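Local atomic coordinates of CDP-4-keto-6-deoxy-D-glucose-3-dehydrase (PDB entry 3BB8), a protein that binds pyridoxal 5'-phosphate and probably dehydrates CDP-4-keto-6-deoxy-D-glucose during the making of lipopolysaccharide sugars. Residues Thr143-Ala148 / Asn170-Ala175; Gln9-Val14 / Glu45-Val50. The protein carries 1 engineered substitution. All blocks are in the same frame, centred on the assembly; numbering follows the deposited sequence.

How the contacts relate
From the N terminus the chain first forms helix 6-15. The 30 residues between segments 9-14 and 45-50 include the short helix 17-21; they bring helix 43-55 back against helix 6-15. Contact 2 closes this loop. It ties the N-terminal helix to the body of the fold, close to the second subunit. Contact 1 opens much later and closes a shorter loop of 21 residues, which holds helix 151-154 and strand 159-165. It joins the short strand 145-146 of the large mixed sheet to the start of helix 174-184. The two loops follow in series and neither nest nor cross. The centres of contact 1 and contact 2 are about 42 Å apart, on opposite sides of the chain's centre.

Contact 1. Residues Thr143-Ala148 / Asn170-Ala175; sequences TYNVNA and NLFDLA
Asn145 and Phe172 form the tight middle of this contact, where two loop-like segments run past each other. Asn145 CB lies 3.7 Å from Phe172 CA, and the two side chains cross at about a right angle. Beside them Val146 CG1 rests 3.7 Å from Phe172 CB. The first torsion of Phe172 (chi1 64°) sets CG between its own backbone N and carbonyl carbon, and the ring leads off away from segment 143-148 to stack with His166. All three residues are buried.

Asn170 provides the polar link. Its ND2 donates a nearly straight bond (169°) of 3.0 Å to Thr143 O. The Thr143 oxygen lies in the plane of the Asn170 amide, and ND2 comes to it from the side of the C=O (C=O...N 105°). The other end of the same amide, OD1, accepts from Thr337 N, so the group is held at both ends. Thr143 is partly exposed.

The far end is sparser. Ala148, itself buried, touches Asp173 through CB alone, 3.5 Å from Asp173 CB. Asp173 is partly exposed. It is the N-cap of helix 174-184, and its OD1 takes the N-H of Glu176.

The short, weakly bonded strand about 145-146 pairs antiparallel with strand 133-140 of the large mixed sheet. Segment 170-175 lies on the beta-alpha-beta crossover in which helix 174-184 links the parallel strands 159-165 and 187-191.

Contact 2. Residues Gln9-Val14 / Glu45-Val50; sequences QIAELV and ELQLMV
Ile10, Ala11 and Val14 meet Leu46, Gln47 and Val50 in a roughly antiparallel helix pair. The pair lies on the periphery of this aspartate aminotransferase fold, away from the annotated sites. It joins the N-terminal helix 6-15 to helix 43-55. The short axes pass 9.6 Å apart, with 145° between their directions. Ala11 and Gln47 have the nearest CA atoms across the pair.

Most of the meeting is aliphatic and buried. Val14 points toward helix 43-55 and gives up more surface to it than any other residue of its segment. Its CG1 stands anti to the backbone N (chi1 169°). From there the methyl reaches Gln47 CG at 3.6 Å and Leu46 CB at 4.1 Å. Its other methyl, CG2, faces Val50 CG2 at 4.2 Å. One turn earlier Ile10 CG2 meets Val50 CG1 at 3.8 Å, with the two side chains oblique to each other. Val50 thus takes one methyl from each of two residues a helical turn apart.

Helix 43-55 is held from the body of the chain as well. Leu48 and Met49 rest on helix 293-323, and Glu45 makes a salt bridge with Arg305. The second subunit also comes close: its Ser53 packs on Leu46 and Met49, and its Leu13 on Gln9.

The polar part lies where Ala11 and Gln47 are partly exposed. The Gln47 chain is extended beyond CG, and this carries its amide across to the facing helix. There NE2 donates to Ala11 O at 2.7 Å, with a bent N-H...O angle of 144°. The oxygen lies in the plane of the Gln47 amide, while NE2 sits clearly tilted from the plane of the Ala11 carbonyl.

Contact 1. Residues Thr143-Ala148 / Asn170-Ala175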
ATOM      1  N   THR A 143     -12.688 -23.331 -18.698  1.00 39.28           N
ATOM      2  CA  THR A 143     -11.380 -22.873 -18.243  1.00 38.78           C
ATOM      3  C   THR A 143     -11.483 -21.526 -17.535  1.00 38.40           C
ATOM      4  O   THR A 143     -10.674 -21.209 -16.664  1.00 39.37           O
ATOM      5  CB  THR A 143     -10.387 -22.753 -19.413  1.00 39.19           C
ATOM      6  OG1 THR A 143     -10.710 -21.602 -20.203  1.00 39.83           O
ATOM      7  CG2 THR A 143     -10.441 -23.995 -20.289  1.00 40.25           C
ATOM      8  N   TYR A 144     -12.484 -20.738 -17.915  1.00 36.59           N
ATOM      9  CA  TYR A 144     -12.712 -19.438 -17.298  1.00 35.90           C
ATOM     10  C   TYR A 144     -11.609 -18.410 -17.556  1.00 36.12           C
ATOM     11  O   TYR A 144     -11.404 -17.493 -16.769  1.00 34.39           O
ATOM     12  CB  TYR A 144     -12.966 -19.605 -15.798  1.00 35.22           C
ATOM     13  CG  TYR A 144     -14.097 -20.566 -15.515  1.00 37.25           C
ATOM     14  CD1 TYR A 144     -13.840 -21.899 -15.192  1.00 36.70           C
ATOM     15  CD2 TYR A 144     -15.428 -20.164 -15.640  1.00 35.30           C
ATOM     16  CE1 TYR A 144     -14.872 -22.808 -15.003  1.00 34.54           C
ATOM     17  CE2 TYR A 144     -16.466 -21.067 -15.460  1.00 36.51           C
ATOM     18  CZ  TYR A 144     -16.180 -22.393 -15.142  1.00 35.84           C
ATOM     19  OH  TYR A 144     -17.205 -23.303 -14.975  1.00 35.85           O
ATOM     20  N   ASN A 145     -10.914 -18.579 -18.675  1.00 36.67           N
ATOM     21  CA  ASN A 145      -9.867 -17.666 -19.083  1.00 37.15           C
ATOM     22  C   ASN A 145     -10.201 -17.116 -20.468  1.00 38.86           C
ATOM     23  O   ASN A 145     -11.051 -17.661 -21.176  1.00 39.52           O
ATOM     24  CB  ASN A 145      -8.505 -18.365 -19.088  1.00 36.17           C
ATOM     25  CG  ASN A 145      -7.882 -18.430 -17.700  1.00 36.19           C
ATOM     26  OD1 ASN A 145      -8.168 -19.334 -16.918  1.00 38.60           O
ATOM     27  ND2 ASN A 145      -7.041 -17.453 -17.384  1.00 34.99           N
ATOM     28  N   VAL A 146      -9.527 -16.035 -20.847  1.00 38.15           N
ATOM     29  CA  VAL A 146      -9.813 -15.357 -22.106  1.00 39.05           C
ATOM     30  C   VAL A 146      -9.995 -16.356 -23.243  1.00 41.42           C
ATOM     31  O   VAL A 146      -9.245 -17.327 -23.354  1.00 40.52           O
ATOM     32  CB  VAL A 146      -8.695 -14.366 -22.479  1.00 38.04           C
ATOM     33  CG1 VAL A 146      -7.366 -15.093 -22.616  1.00 32.05           C
ATOM     34  CG2 VAL A 146      -9.044 -13.633 -23.766  1.00 34.61           C
ATOM     35  N   ASN A 147     -10.993 -16.112 -24.085  1.00 43.01           N
ATOM     36  CA  ASN A 147     -11.029 -16.697 -25.421  1.00 44.35           C
ATOM     37  C   ASN A 147      -9.958 -16.112 -26.336  1.00 45.02           C
ATOM     38  O   ASN A 147     -10.235 -15.226 -27.143  1.00 43.89           O
ATOM     39  CB  ASN A 147     -12.413 -16.516 -26.047  1.00 46.01           C
ATOM     40  CG  ASN A 147     -12.595 -17.338 -27.307  1.00 47.53           C
ATOM     41  OD1 ASN A 147     -13.696 -17.428 -27.851  1.00 48.82           O
ATOM     42  ND2 ASN A 147     -11.512 -17.946 -27.778  1.00 46.54           N
ATOM     43  N   ALA A 148      -8.735 -16.616 -26.204  1.00 46.17           N
ATOM     44  CA  ALA A 148      -7.606 -16.092 -26.962  1.00 48.01           C
ATOM     45  C   ALA A 148      -7.858 -15.702 -28.415  1.00 49.28           C
ATOM     46  O   ALA A 148      -7.320 -14.699 -28.890  1.00 49.14           O
ATOM     47  CB  ALA A 148      -6.457 -17.078 -26.894  1.00 48.41           C
ATOM     48  N   ASN A 170      -5.886 -21.462 -13.199  1.00 37.89           N
ATOM     49  CA  ASN A 170      -5.875 -22.011 -14.545  1.00 39.88           C
ATOM     50  C   ASN A 170      -5.195 -20.978 -15.437  1.00 40.55           C
ATOM     51  O   ASN A 170      -5.345 -19.776 -15.238  1.00 40.28           O
ATOM     52  CB  ASN A 170      -7.305 -22.316 -15.009  1.00 39.70           C
ATOM     53  CG  ASN A 170      -7.339 -23.200 -16.249  1.00 40.91           C
ATOM     54  OD1 ASN A 170      -6.446 -24.027 -16.462  1.00 39.02           O
ATOM     55  ND2 ASN A 170      -8.377 -23.038 -17.066  1.00 39.86           N
ATOM     56  N   LEU A 171      -4.447 -21.460 -16.424  1.00 41.23           N
ATOM     57  CA  LEU A 171      -3.687 -20.583 -17.308  1.00 42.12           C
ATOM     58  C   LEU A 171      -4.482 -20.247 -18.565  1.00 42.03           C
ATOM     59  O   LEU A 171      -5.101 -21.121 -19.173  1.00 41.98           O
ATOM     60  CB  LEU A 171      -2.353 -21.228 -17.687  1.00 44.41           C
ATOM     61  CG  LEU A 171      -1.430 -21.607 -16.526  1.00 46.39           C
ATOM     62  CD1 LEU A 171      -1.720 -23.022 -16.049  1.00 44.95           C
ATOM     63  CD2 LEU A 171       0.029 -21.461 -16.930  1.00 48.27           C
ATOM     64  N   PHE A 172      -4.460 -18.975 -18.951  1.00 40.57           N
ATOM     65  CA  PHE A 172      -4.968 -18.561 -20.254  1.00 41.41           C
ATOM     66  C   PHE A 172      -4.034 -19.003 -21.375  1.00 41.93           C
ATOM     67  O   PHE A 172      -2.919 -19.461 -21.123  1.00 40.93           O
ATOM     68  CB  PHE A 172      -5.159 -17.043 -20.296  1.00 40.70           C
ATOM     69  CG  PHE A 172      -3.879 -16.267 -20.160  1.00 41.43           C
ATOM     70  CD1 PHE A 172      -3.010 -16.146 -21.230  1.00 41.97           C
ATOM     71  CD2 PHE A 172      -3.547 -15.659 -18.961  1.00 40.27           C
ATOM     72  CE1 PHE A 172      -1.832 -15.432 -21.108  1.00 41.05           C
ATOM     73  CE2 PHE A 172      -2.371 -14.944 -18.833  1.00 40.58           C
ATOM     74  CZ  PHE A 172      -1.512 -14.831 -19.908  1.00 41.45           C
ATOM     75  N   ASP A 173      -4.495 -18.863 -22.613  1.00 42.68           N
ATOM     76  CA  ASP A 173      -3.798 -19.430 -23.760  1.00 44.53           C
ATOM     77  C   ASP A 173      -2.543 -18.629 -24.094  1.00 44.58           C
ATOM     78  O   ASP A 173      -2.542 -17.816 -25.019  1.00 43.75           O
ATOM     79  CB  ASP A 173      -4.724 -19.488 -24.976  1.00 47.60           C
ATOM     80  CG  ASP A 173      -4.082 -20.175 -26.166  1.00 49.55           C
ATOM     81  OD1 ASP A 173      -2.842 -20.329 -26.167  1.00 51.28           O
ATOM     82  OD2 ASP A 173      -4.818 -20.560 -27.099  1.00 51.43           O
ATOM     83  N   LEU A 174      -1.477 -18.865 -23.336  1.00 43.61           N
ATOM     84  CA  LEU A 174      -0.247 -18.094 -23.483  1.00 45.82           C
ATOM     85  C   LEU A 174       0.284 -18.095 -24.913  1.00 46.65           C
ATOM     86  O   LEU A 174       0.757 -17.067 -25.419  1.00 45.76           O
ATOM     87  CB  LEU A 174       0.821 -18.627 -22.522  1.00 45.72           C
ATOM     88  CG  LEU A 174       0.790 -18.001 -21.122  1.00 45.64           C
ATOM     89  CD1 LEU A 174       1.638 -18.818 -20.167  1.00 46.43           C
ATOM     90  CD2 LEU A 174       1.291 -16.566 -21.197  1.00 44.54           C
ATOM     91  N   ALA A 175       0.197 -19.250 -25.563  1.00 47.27           N
ATOM     92  CA  ALA A 175       0.662 -19.391 -26.933  1.00 47.39           C
ATOM     93  C   ALA A 175       0.033 -18.333 -27.828  1.00 48.19           C
ATOM     94  O   ALA A 175       0.739 -17.606 -28.531  1.00 48.47           O
ATOM     95  CB  ALA A 175       0.331 -20.780 -27.451  1.00 49.15           C
TER

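Contact 2. Residues Gln9-Val14 / Glu45-Val50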
ATOM      1  N   GLN A   9      15.403 -19.339  23.167  1.00 83.71           N
ATOM      2  CA  GLN A   9      14.448 -19.794  24.171  1.00 82.88           C
ATOM      3  C   GLN A   9      13.046 -19.272  23.874  1.00 81.43           C
ATOM      4  O   GLN A   9      12.055 -19.965  24.102  1.00 81.24           O
ATOM      5  CB  GLN A   9      14.888 -19.353  25.568  1.00 83.90           C
ATOM      6  CG  GLN A   9      14.023 -19.900  26.693  1.00 86.07           C
ATOM      7  CD  GLN A   9      14.538 -19.513  28.065  1.00 87.63           C
ATOM      8  OE1 GLN A   9      15.674 -19.821  28.425  1.00 87.91           O
ATOM      9  NE2 GLN A   9      13.702 -18.833  28.841  1.00 87.88           N
ATOM     10  N   ILE A  10      12.971 -18.047  23.365  1.00 80.06           N
ATOM     11  CA  ILE A  10      11.720 -17.507  22.849  1.00 77.72           C
ATOM     12  C   ILE A  10      11.180 -18.358  21.705  1.00 75.95           C
ATOM     13  O   ILE A  10       9.982 -18.635  21.636  1.00 75.54           O
ATOM     14  CB  ILE A  10      11.890 -16.056  22.361  1.00 77.80           C
ATOM     15  CG1 ILE A  10      12.180 -15.126  23.541  1.00 78.23           C
ATOM     16  CG2 ILE A  10      10.649 -15.598  21.609  1.00 77.77           C
ATOM     17  CD1 ILE A  10      12.411 -13.686  23.141  1.00 77.35           C
ATOM     18  N   ALA A  11      12.071 -18.771  20.810  1.00 73.85           N
ATOM     19  CA  ALA A  11      11.688 -19.605  19.676  1.00 73.47           C
ATOM     20  C   ALA A  11      11.036 -20.899  20.153  1.00 73.68           C
ATOM     21  O   ALA A  11      10.207 -21.484  19.450  1.00 73.50           O
ATOM     22  CB  ALA A  11      12.912 -19.920  18.822  1.00 71.81           C
ATOM     23  N   GLU A  12      11.417 -21.339  21.351  1.00 73.75           N
ATOM     24  CA  GLU A  12      10.875 -22.560  21.934  1.00 73.44           C
ATOM     25  C   GLU A  12       9.444 -22.321  22.383  1.00 72.31           C
ATOM     26  O   GLU A  12       8.519 -22.962  21.894  1.00 72.33           O
ATOM     27  CB  GLU A  12      11.708 -23.001  23.142  1.00 75.42           C
ATOM     28  CG  GLU A  12      13.204 -23.121  22.883  1.00 77.90           C
ATOM     29  CD  GLU A  12      13.541 -24.114  21.787  1.00 79.78           C
ATOM     30  OE1 GLU A  12      14.745 -24.302  21.503  1.00 80.79           O
ATOM     31  OE2 GLU A  12      12.607 -24.708  21.207  1.00 81.17           O
ATOM     32  N   LEU A  13       9.270 -21.393  23.316  1.00 71.95           N
ATOM     33  CA  LEU A  13       7.947 -21.069  23.838  1.00 72.93           C
ATOM     34  C   LEU A  13       6.970 -20.712  22.717  1.00 73.26           C
ATOM     35  O   LEU A  13       5.755 -20.666  22.925  1.00 72.97           O
ATOM     36  CB  LEU A  13       8.040 -19.910  24.835  1.00 72.53           C
ATOM     37  CG  LEU A  13       8.994 -20.100  26.019  1.00 72.61           C
ATOM     38  CD1 LEU A  13       8.815 -18.947  26.995  1.00 72.20           C
ATOM     39  CD2 LEU A  13       8.713 -21.425  26.713  1.00 72.04           C
ATOM     40  N   VAL A  14       7.512 -20.453  21.532  1.00 73.39           N
ATOM     41  CA  VAL A  14       6.698 -20.120  20.372  1.00 73.33           C
ATOM     42  C   VAL A  14       6.370 -21.410  19.623  1.00 73.86           C
ATOM     43  O   VAL A  14       5.207 -21.685  19.326  1.00 74.11           O
ATOM     44  CB  VAL A  14       7.438 -19.137  19.424  1.00 72.01           C
ATOM     45  CG1 VAL A  14       6.699 -19.018  18.101  1.00 71.51           C
ATOM     46  CG2 VAL A  14       7.533 -17.770  20.073  1.00 71.44           C
ATOM     47  N   GLU A  45       6.130 -19.839  10.659  1.00 49.75           N
ATOM     48  CA  GLU A  45       5.606 -18.505  10.402  1.00 48.16           C
ATOM     49  C   GLU A  45       5.630 -17.647  11.653  1.00 48.33           C
ATOM     50  O   GLU A  45       6.167 -16.540  11.634  1.00 47.39           O
ATOM     51  CB  GLU A  45       4.167 -18.552   9.866  1.00 46.42           C
ATOM     52  CG  GLU A  45       4.008 -19.089   8.441  1.00 45.87           C
ATOM     53  CD  GLU A  45       4.219 -20.587   8.354  1.00 45.07           C
ATOM     54  OE1 GLU A  45       3.907 -21.277   9.344  1.00 47.43           O
ATOM     55  OE2 GLU A  45       4.679 -21.080   7.306  1.00 43.22           O
ATOM     56  N   LEU A  46       5.055 -18.150  12.741  1.00 48.71           N
ATOM     57  CA  LEU A  46       5.023 -17.375  13.976  1.00 49.27           C
ATOM     58  C   LEU A  46       6.412 -17.094  14.521  1.00 49.46           C
ATOM     59  O   LEU A  46       6.656 -16.031  15.092  1.00 49.45           O
ATOM     60  CB  LEU A  46       4.193 -18.077  15.054  1.00 49.43           C
ATOM     61  CG  LEU A  46       2.670 -17.994  14.898  1.00 50.81           C
ATOM     62  CD1 LEU A  46       2.222 -18.969  13.823  1.00 50.09           C
ATOM     63  CD2 LEU A  46       1.994 -18.315  16.226  1.00 48.51           C
ATOM     64  N   GLN A  47       7.325 -18.042  14.342  1.00 50.27           N
ATOM     65  CA  GLN A  47       8.678 -17.860  14.841  1.00 50.01           C
ATOM     66  C   GLN A  47       9.374 -16.697  14.138  1.00 50.22           C
ATOM     67  O   GLN A  47       9.842 -15.756  14.795  1.00 48.30           O
ATOM     68  CB  GLN A  47       9.485 -19.145  14.675  1.00 51.37           C
ATOM     69  CG  GLN A  47       9.020 -20.268  15.597  1.00 53.55           C
ATOM     70  CD  GLN A  47       9.941 -21.474  15.573  1.00 53.19           C
ATOM     71  OE1 GLN A  47      10.237 -22.024  14.510  1.00 52.87           O
ATOM     72  NE2 GLN A  47      10.396 -21.895  16.751  1.00 53.74           N
ATOM     73  N   LEU A  48       9.429 -16.754  12.808  1.00 48.51           N
ATOM     74  CA  LEU A  48      10.068 -15.692  12.046  1.00 47.88           C
ATOM     75  C   LEU A  48       9.444 -14.326  12.340  1.00 47.99           C
ATOM     76  O   LEU A  48      10.165 -13.352  12.548  1.00 47.89           O
ATOM     77  CB  LEU A  48      10.014 -15.989  10.544  1.00 44.58           C
ATOM     78  CG  LEU A  48      10.714 -17.277  10.106  1.00 44.94           C
ATOM     79  CD1 LEU A  48      11.029 -17.209   8.616  1.00 43.45           C
ATOM     80  CD2 LEU A  48      12.006 -17.462  10.893  1.00 46.23           C
ATOM     81  N   MET A  49       8.118 -14.242  12.373  1.00 47.40           N
ATOM     82  CA  MET A  49       7.496 -12.956  12.657  1.00 48.80           C
ATOM     83  C   MET A  49       7.990 -12.420  13.996  1.00 48.18           C
ATOM     84  O   MET A  49       8.105 -11.207  14.187  1.00 47.18           O
ATOM     85  CB  MET A  49       5.971 -13.070  12.666  1.00 47.56           C
ATOM     86  CG  MET A  49       5.385 -13.288  11.288  1.00 49.12           C
ATOM     87  SD  MET A  49       3.619 -13.007  11.277  1.00 50.10           S
ATOM     88  CE  MET A  49       3.043 -14.540  12.047  1.00 49.88           C
ATOM     89  N   VAL A  50       8.279 -13.326  14.922  1.00 49.08           N
ATOM     90  CA  VAL A  50       8.784 -12.919  16.225  1.00 50.22           C
ATOM     91  C   VAL A  50      10.214 -12.425  16.052  1.00 49.91           C
ATOM     92  O   VAL A  50      10.604 -11.419  16.646  1.00 48.97           O
ATOM     93  CB  VAL A  50       8.737 -14.084  17.241  1.00 52.01           C
ATOM     94  CG1 VAL A  50       9.604 -13.770  18.451  1.00 50.90           C
ATOM     95  CG2 VAL A  50       7.299 -14.291  17.701  1.00 53.82           C
TER